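Local structure of sporozoite surface protein 2 (Plasmodium vivax, 4HQO) at residues 48-54 with 81-87; 156-160 with 198-202; 11-17 with 204-209. The protein serves as a sporozoite surface receptor for gliding motility, its adhesive von Willebrand factor A and thrombospondin type 1 domains joined by an extensible beta-ribbon. The protein carries 4 engineered substitutions. All coordinates share one frame; numbering follows the deposited sequence.

How the interactions relate
From the N terminus, strand 7-15 enters first, and residues 11-17 pair with 204-209, far along the chain, so interaction 3 closes the longest of the three loops and holds both other contacts nested within it. Interactions 1 and 2 follow one another in series inside that loop, both in the von Willebrand factor A domain. Interaction 1 joins the end of helix 33-49 to the start of helix 83-96; interaction 2 lays helix 192-203 on strand 156-161 of the central sheet. The centres of interactions 1 and 2 lie about 17 Å apart. Helix 192-203 then leads into strand 207-215, so interactions 2 and 3 adjoin in sequence, and the ribbon begins where the domain's two chain ends meet.

Interaction 1: 48-54 with 81-87; sequences INSLSLS and IDKRQAL
The ammonium group of Lys83 supplies the polar part of this contact. Its NZ donates to Asn49 O at 2.9 Å, approaching from above the carbonyl plane, and more weakly to Leu51 O. CG lies anti to the backbone N, and bends at chi2 (135°) and chi3 (90°) carry the chain across the end of helix 33-49, where Lys83 CD lies 3.4 Å from Ile48 O.

Apolar contacts flank this grip. Ile48 and Leu87 slide past each other with Ile48 CG2 3.7 Å from Leu87 CD2, and Ala86 CB touches both Ile48 CG2 and Leu53 CD1. On the side of the von Willebrand factor A sheet, Leu53 packs on Ile58 and Leu60 of strand 58-65. Leu53 CB and Ser54 CA lie against Ile81 O, the latter in a CA-H...O contact of 3.4 Å, and the Ile81 side chain packs on the Ser54 backbone.

Within 81-87, OD2 of the N-cap residue Asp82 receives Arg84 NE, in a salt bridge, on its syn lone pair and Gln85 NE2 on its anti lone pair.

Hydrophobic packing thus joins the end of helix 33-49 and the loop after it to the start of helix 83-96, while the lysine probably offsets partial negative charge on the helix-end carbonyls.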
# COMPACT_ATOMS: atom_id res chain seq x y z
N ILE A 48 -6.13 12.10 9.96
CA ILE A 48 -7.06 11.47 9.03
C ILE A 48 -7.74 12.49 8.12
O ILE A 48 -7.97 12.23 6.95
CB ILE A 48 -8.08 10.60 9.77
CG1 ILE A 48 -7.40 9.31 10.24
CG2 ILE A 48 -9.29 10.30 8.89
CD1 ILE A 48 -8.17 8.52 11.31
N ASN A 49 -8.02 13.67 8.67
CA ASN A 49 -8.58 14.75 7.88
C ASN A 49 -7.64 15.22 6.78
O ASN A 49 -8.07 15.84 5.82
CB ASN A 49 -8.94 15.94 8.78
CG ASN A 49 -10.09 16.73 8.24
OD1 ASN A 49 -11.14 16.17 7.91
ND2 ASN A 49 -9.91 18.04 8.12
N SER A 50 -6.35 14.91 6.91
CA SER A 50 -5.37 15.35 5.92
C SER A 50 -5.19 14.31 4.83
O SER A 50 -4.52 14.57 3.84
CB SER A 50 -4.01 15.58 6.59
OG SER A 50 -3.37 14.34 6.88
N LEU A 51 -5.76 13.13 5.02
CA LEU A 51 -5.56 12.03 4.08
C LEU A 51 -6.61 12.00 2.99
O LEU A 51 -7.81 11.98 3.28
CB LEU A 51 -5.60 10.69 4.80
CG LEU A 51 -4.56 10.45 5.89
CD1 LEU A 51 -4.85 9.11 6.53
CD2 LEU A 51 -3.18 10.48 5.27
N SER A 52 -6.17 11.98 1.74
CA SER A 52 -7.09 11.86 0.62
C SER A 52 -7.47 10.40 0.39
O SER A 52 -6.92 9.75 -0.49
CB SER A 52 -6.47 12.47 -0.64
OG SER A 52 -7.41 12.50 -1.70
N LEU A 53 -8.40 9.87 1.19
CA LEU A 53 -8.85 8.50 1.03
C LEU A 53 -9.76 8.36 -0.20
O LEU A 53 -10.54 9.26 -0.51
CB LEU A 53 -9.57 8.00 2.29
CG LEU A 53 -8.83 8.17 3.62
CD1 LEU A 53 -9.72 7.78 4.79
CD2 LEU A 53 -7.55 7.37 3.66
N SER A 54 -9.61 7.24 -0.91
CA SER A 54 -10.50 6.87 -2.00
C SER A 54 -10.17 5.45 -2.41
O SER A 54 -9.10 4.95 -2.08
CB SER A 54 -10.38 7.81 -3.22
OG SER A 54 -9.20 7.55 -3.96
N ILE A 81 -11.95 3.83 2.90
CA ILE A 81 -11.76 4.63 1.70
C ILE A 81 -12.57 5.93 1.71
O ILE A 81 -12.48 6.73 0.79
CB ILE A 81 -12.12 3.84 0.42
CG1 ILE A 81 -13.62 3.57 0.37
CG2 ILE A 81 -11.34 2.54 0.34
CD1 ILE A 81 -14.11 3.09 -0.97
N ASP A 82 -13.39 6.12 2.75
CA ASP A 82 -14.25 7.30 2.83
C ASP A 82 -13.90 8.09 4.08
O ASP A 82 -14.11 7.62 5.19
CB ASP A 82 -15.73 6.91 2.87
CG ASP A 82 -16.66 8.11 2.82
OD1 ASP A 82 -16.18 9.23 2.55
OD2 ASP A 82 -17.88 7.94 3.05
N LYS A 83 -13.36 9.29 3.89
CA LYS A 83 -12.88 10.13 4.99
C LYS A 83 -13.90 10.33 6.13
O LYS A 83 -13.58 10.13 7.29
CB LYS A 83 -12.44 11.49 4.46
CG LYS A 83 -11.75 12.34 5.49
CD LYS A 83 -10.52 12.97 4.89
CE LYS A 83 -10.85 14.29 4.28
NZ LYS A 83 -9.67 14.86 3.59
N ARG A 84 -15.12 10.74 5.79
CA ARG A 84 -16.16 10.94 6.81
C ARG A 84 -16.38 9.69 7.69
O ARG A 84 -16.56 9.79 8.90
CB ARG A 84 -17.47 11.43 6.17
CG ARG A 84 -18.08 10.46 5.15
CD ARG A 84 -19.13 11.12 4.27
NE ARG A 84 -19.86 10.14 3.47
CZ ARG A 84 -21.07 10.35 2.94
NH1 ARG A 84 -21.67 9.40 2.23
NH2 ARG A 84 -21.67 11.52 3.12
N GLN A 85 -16.33 8.50 7.09
CA GLN A 85 -16.58 7.26 7.82
C GLN A 85 -15.41 6.90 8.75
O GLN A 85 -15.63 6.41 9.87
CB GLN A 85 -16.88 6.14 6.84
CG GLN A 85 -18.21 6.33 6.11
CD GLN A 85 -18.60 5.10 5.29
OE1 GLN A 85 -18.68 3.99 5.81
NE2 GLN A 85 -18.84 5.31 4.00
N ALA A 86 -14.18 7.15 8.31
CA ALA A 86 -13.03 6.94 9.17
C ALA A 86 -13.09 7.89 10.37
O ALA A 86 -12.79 7.50 11.50
CB ALA A 86 -11.74 7.14 8.38
N LEU A 87 -13.48 9.13 10.12
CA LEU A 87 -13.61 10.11 11.18
C LEU A 87 -14.68 9.72 12.20
O LEU A 87 -14.51 9.97 13.39
CB LEU A 87 -13.88 11.52 10.62
CG LEU A 87 -12.63 12.14 9.94
CD1 LEU A 87 -12.97 13.42 9.21
CD2 LEU A 87 -11.50 12.37 10.96

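Interaction 2: 156-160 with 198-202; sequences RLAVI and LIKPF. Engineered in segment 156-160: Arg156 (natural residue Ser).
Strand 156-160 and helix 198-202 run almost exactly antiparallel, at 173° between their N-to-C directions, with their axes 9.7 Å apart at closest approach. Alternate strand residues serve the helix: Arg156 and Ala158 direct their CB atoms at it, whereas Leu157 and Val159 turn to the other face of the sheet, where Val159 meets Ile174 and Ala175 of helix 168-175.

Ala158 sits at the middle of the contact. Its methyl group receives Ile199 CD1 at 3.6 Å from Ala158 CB, with Leu198 CD2 and Phe202 CE2 farther off. Leu198, whose CG stands anti to the backbone N, extends CD2 to within 4.0 Å of Ile160 CD1, and these two side chains slide past each other in opposite directions.

At the other end, the ring of Phe202 lies obliquely beside the aliphatic part of Arg156, an engineered residue in place of the natural serine. Arg156 CB is 3.8 Å from Phe202 CD1. The arginine chain then bends at chi2 (95°) and carries its guanidinium, inclined 64° to the ring plane, toward the helix backbone. Phe202 O lies at the guanidinium edge, near its plane, 3.3 Å from Arg156 NH1, but the angle is too poor for a hydrogen bond.

This is the alpha/beta layering of the von Willebrand factor A domain, a helix laid against a strand of the central sheet. Because the side-chain contacts are almost wholly apolar and the strand spends its backbone bonds on residues such as Val129 and Leu131 in the sheet, the helix is held here by hydrophobic burial and shape rather than by directional bonds.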
# COMPACT_ATOMS: atom_id res chain seq x y z
N ARG A 156 7.29 1.27 4.87
CA ARG A 156 7.75 2.50 5.51
C ARG A 156 7.12 2.62 6.89
O ARG A 156 5.96 2.26 7.06
CB ARG A 156 7.40 3.73 4.66
CG ARG A 156 8.10 3.79 3.31
CD ARG A 156 7.24 3.19 2.20
NE ARG A 156 7.91 3.24 0.90
CZ ARG A 156 7.93 4.30 0.10
NH1 ARG A 156 7.32 5.43 0.47
NH2 ARG A 156 8.56 4.24 -1.06
N LEU A 157 7.87 3.12 7.86
CA LEU A 157 7.36 3.26 9.23
C LEU A 157 7.57 4.66 9.77
O LEU A 157 8.70 5.16 9.83
CB LEU A 157 8.03 2.25 10.18
CG LEU A 157 7.70 2.45 11.67
CD1 LEU A 157 6.24 2.11 11.98
CD2 LEU A 157 8.63 1.65 12.59
N ALA A 158 6.48 5.30 10.16
CA ALA A 158 6.56 6.59 10.80
C ALA A 158 6.03 6.43 12.22
O ALA A 158 5.02 5.75 12.44
CB ALA A 158 5.76 7.64 10.03
N VAL A 159 6.73 7.03 13.18
CA VAL A 159 6.29 6.95 14.57
C VAL A 159 5.81 8.31 15.05
O VAL A 159 6.48 9.33 14.85
CB VAL A 159 7.42 6.42 15.50
CG1 VAL A 159 6.89 6.24 16.93
CG2 VAL A 159 7.97 5.10 14.97
N ILE A 160 4.63 8.33 15.68
CA ILE A 160 4.09 9.55 16.29
C ILE A 160 4.01 9.35 17.80
O ILE A 160 3.37 8.43 18.28
CB ILE A 160 2.68 9.88 15.77
CG1 ILE A 160 2.67 9.93 14.24
CG2 ILE A 160 2.19 11.22 16.34
CD1 ILE A 160 3.59 10.95 13.68
N LEU A 198 5.24 15.22 8.46
CA LEU A 198 6.15 14.07 8.53
C LEU A 198 5.75 13.01 7.51
O LEU A 198 6.60 12.46 6.81
CB LEU A 198 6.13 13.45 9.92
CG LEU A 198 7.19 12.36 10.15
CD1 LEU A 198 8.53 13.00 10.38
CD2 LEU A 198 6.81 11.45 11.33
N ILE A 199 4.45 12.74 7.45
CA ILE A 199 3.86 11.73 6.56
C ILE A 199 3.96 12.11 5.08
O ILE A 199 4.06 11.25 4.21
CB ILE A 199 2.38 11.51 6.96
CG1 ILE A 199 2.31 10.91 8.36
CG2 ILE A 199 1.62 10.63 5.98
CD1 ILE A 199 3.38 9.88 8.61
N LYS A 200 3.95 13.41 4.81
CA LYS A 200 3.81 13.91 3.43
C LYS A 200 4.81 13.33 2.41
O LYS A 200 4.39 12.84 1.37
CB LYS A 200 3.79 15.45 3.41
CG LYS A 200 3.58 16.06 2.03
CD LYS A 200 3.45 17.57 2.13
CE LYS A 200 3.05 18.19 0.79
NZ LYS A 200 2.80 19.64 0.92
N PRO A 201 6.13 13.37 2.72
CA PRO A 201 7.09 12.83 1.74
C PRO A 201 6.92 11.33 1.50
O PRO A 201 7.34 10.84 0.46
CB PRO A 201 8.45 13.08 2.40
CG PRO A 201 8.20 14.15 3.41
CD PRO A 201 6.81 13.91 3.90
N PHE A 202 6.31 10.62 2.45
CA PHE A 202 6.12 9.19 2.31
C PHE A 202 5.05 8.85 1.27
O PHE A 202 5.05 7.76 0.72
CB PHE A 202 5.68 8.57 3.64
CG PHE A 202 6.76 8.51 4.68
CD1 PHE A 202 7.70 7.49 4.66
CD2 PHE A 202 6.81 9.44 5.71
CE1 PHE A 202 8.68 7.42 5.63
CE2 PHE A 202 7.80 9.37 6.68
CZ PHE A 202 8.73 8.36 6.64

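Interaction 3: 11-17 with 204-209; sequences SEEVCNE and AKVCTE
Cys15 and Cys207 both carry SG anti to the carbonyl carbon and beside the backbone N, with chi1 of -57° and -67°, which turns the two sulfurs across the gap between the strands. The disulfide between Cys15 SG and Cys207 SG measures 2.1 Å and twists by 108° about the S-S bond. Asn16 has its CG between the backbone N and carbonyl carbon, which turns the amide across to the other chain. There Asn16 OD1 accepts from Val206 N at 2.6 Å, a short bond whose donor is tilted from the amide carbonyl plane, while Asn16 ND2 donates to Ala204 O at 3.1 Å, in that carbonyl's plane. Two bonds to backbone atoms fix the rotation of the amide and extend the pairing past the cysteines, where the backbone bond from Asn16 N to Val206 O is weak.

Val14 and Thr208 form an antiparallel hydrogen-bonded pair: Val14 N reaches Thr208 O at 2.9 Å and Thr208 N reaches Val14 O at 3.0 Å, both nearly straight at the hydrogen. Glu13 and Glu209 make the next, non-hydrogen-bonded pair. Together these residues belong to the two-stranded antiparallel ribbon of strands 7-15 and 207-215, consistent with the extensible beta-ribbon of this receptor, which leaves the von Willebrand factor A domain toward the thrombospondin repeat. The disulfide ties its two strands covalently near the domain.

On the face shared with the cysteines, Glu13 OE2 lies 3.9 Å from Cys207 SG. The extended chain of Lys205 runs beside Cys15 and Glu17, its CE 3.8 Å from Glu17 CB and also near Cys15 CB. Water supplements the direct bonds: one molecule links Val14 O to Thr208 OG1, 2.6 Å from that hydroxyl oxygen, and another lies between Ser11 OG and, weakly, Glu209 OE2.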
# COMPACT_ATOMS: atom_id res chain seq x y z
N SER A 11 3.11 2.50 -24.49
CA SER A 11 3.32 3.53 -23.48
C SER A 11 2.22 3.52 -22.42
O SER A 11 1.05 3.24 -22.71
CB SER A 11 3.38 4.90 -24.15
OG SER A 11 3.47 5.94 -23.19
N GLU A 12 2.59 3.81 -21.17
CA GLU A 12 1.61 3.99 -20.11
C GLU A 12 2.16 4.86 -18.99
O GLU A 12 3.36 4.90 -18.74
CB GLU A 12 1.12 2.64 -19.56
CG GLU A 12 1.96 2.04 -18.45
CD GLU A 12 1.37 0.76 -17.90
OE1 GLU A 12 0.38 0.26 -18.49
OE2 GLU A 12 1.88 0.24 -16.89
N GLU A 13 1.25 5.56 -18.32
CA GLU A 13 1.62 6.45 -17.23
C GLU A 13 1.57 5.68 -15.92
O GLU A 13 0.60 4.98 -15.64
CB GLU A 13 0.68 7.65 -17.21
CG GLU A 13 1.01 8.71 -16.18
CD GLU A 13 0.09 9.90 -16.27
OE1 GLU A 13 -0.16 10.38 -17.40
OE2 GLU A 13 -0.40 10.37 -15.21
N VAL A 14 2.63 5.80 -15.13
CA VAL A 14 2.74 5.06 -13.88
C VAL A 14 2.90 6.01 -12.71
O VAL A 14 3.87 6.77 -12.65
CB VAL A 14 3.93 4.07 -13.91
CG1 VAL A 14 4.13 3.43 -12.55
CG2 VAL A 14 3.70 3.01 -14.97
N CYS A 15 1.95 5.98 -11.79
CA CYS A 15 2.02 6.79 -10.59
C CYS A 15 2.04 5.89 -9.36
O CYS A 15 1.80 4.69 -9.45
CB CYS A 15 0.82 7.75 -10.50
SG CYS A 15 0.59 8.87 -11.90
N ASN A 16 2.32 6.50 -8.22
CA ASN A 16 2.33 5.79 -6.96
C ASN A 16 1.15 6.25 -6.12
O ASN A 16 1.30 6.57 -4.94
CB ASN A 16 3.64 6.05 -6.23
CG ASN A 16 3.85 7.53 -5.94
OD1 ASN A 16 3.18 8.39 -6.53
ND2 ASN A 16 4.78 7.83 -5.04
N GLU A 17 -0.03 6.31 -6.73
CA GLU A 17 -1.20 6.87 -6.07
C GLU A 17 -1.79 5.93 -5.02
O GLU A 17 -2.46 6.37 -4.08
CB GLU A 17 -2.26 7.30 -7.09
CG GLU A 17 -3.06 6.17 -7.70
CD GLU A 17 -2.32 5.42 -8.79
OE1 GLU A 17 -1.16 5.78 -9.10
OE2 GLU A 17 -2.89 4.46 -9.35
N ALA A 204 3.76 11.37 -1.14
CA ALA A 204 3.71 12.34 -2.22
C ALA A 204 3.58 11.62 -3.56
O ALA A 204 4.20 10.58 -3.77
CB ALA A 204 4.94 13.24 -2.20
N LYS A 205 2.76 12.17 -4.44
CA LYS A 205 2.45 11.52 -5.70
C LYS A 205 3.54 11.79 -6.71
O LYS A 205 4.03 12.92 -6.83
CB LYS A 205 1.10 12.00 -6.24
CG LYS A 205 0.49 11.07 -7.27
CD LYS A 205 -0.82 11.59 -7.80
CE LYS A 205 -1.44 10.59 -8.77
NZ LYS A 205 -2.67 11.10 -9.42
N VAL A 206 3.95 10.74 -7.42
CA VAL A 206 4.97 10.86 -8.47
C VAL A 206 4.50 10.14 -9.73
O VAL A 206 4.30 8.93 -9.71
CB VAL A 206 6.32 10.26 -8.03
CG1 VAL A 206 7.34 10.35 -9.16
CG2 VAL A 206 6.84 10.93 -6.77
N CYS A 207 4.30 10.90 -10.81
CA CYS A 207 3.88 10.32 -12.08
C CYS A 207 5.00 10.37 -13.10
O CYS A 207 5.61 11.42 -13.31
CB CYS A 207 2.65 11.05 -12.64
SG CYS A 207 1.15 10.83 -11.65
N THR A 208 5.28 9.24 -13.74
CA THR A 208 6.23 9.21 -14.84
C THR A 208 5.66 8.48 -16.03
O THR A 208 4.70 7.72 -15.91
CB THR A 208 7.59 8.58 -14.45
OG1 THR A 208 7.40 7.22 -14.07
CG2 THR A 208 8.24 9.34 -13.29
N GLU A 209 6.25 8.71 -17.20
CA GLU A 209 5.83 8.03 -18.41
C GLU A 209 6.84 6.95 -18.76
O GLU A 209 8.02 7.24 -18.99
CB GLU A 209 5.72 9.04 -19.55
CG GLU A 209 4.91 8.56 -20.73
CD GLU A 209 4.79 9.62 -21.81
OE1 GLU A 209 5.67 10.50 -21.86
OE2 GLU A 209 3.82 9.57 -22.59
O HOH W 1 1.49 7.39 -21.72
O HOH W 2 6.88 6.48 -11.68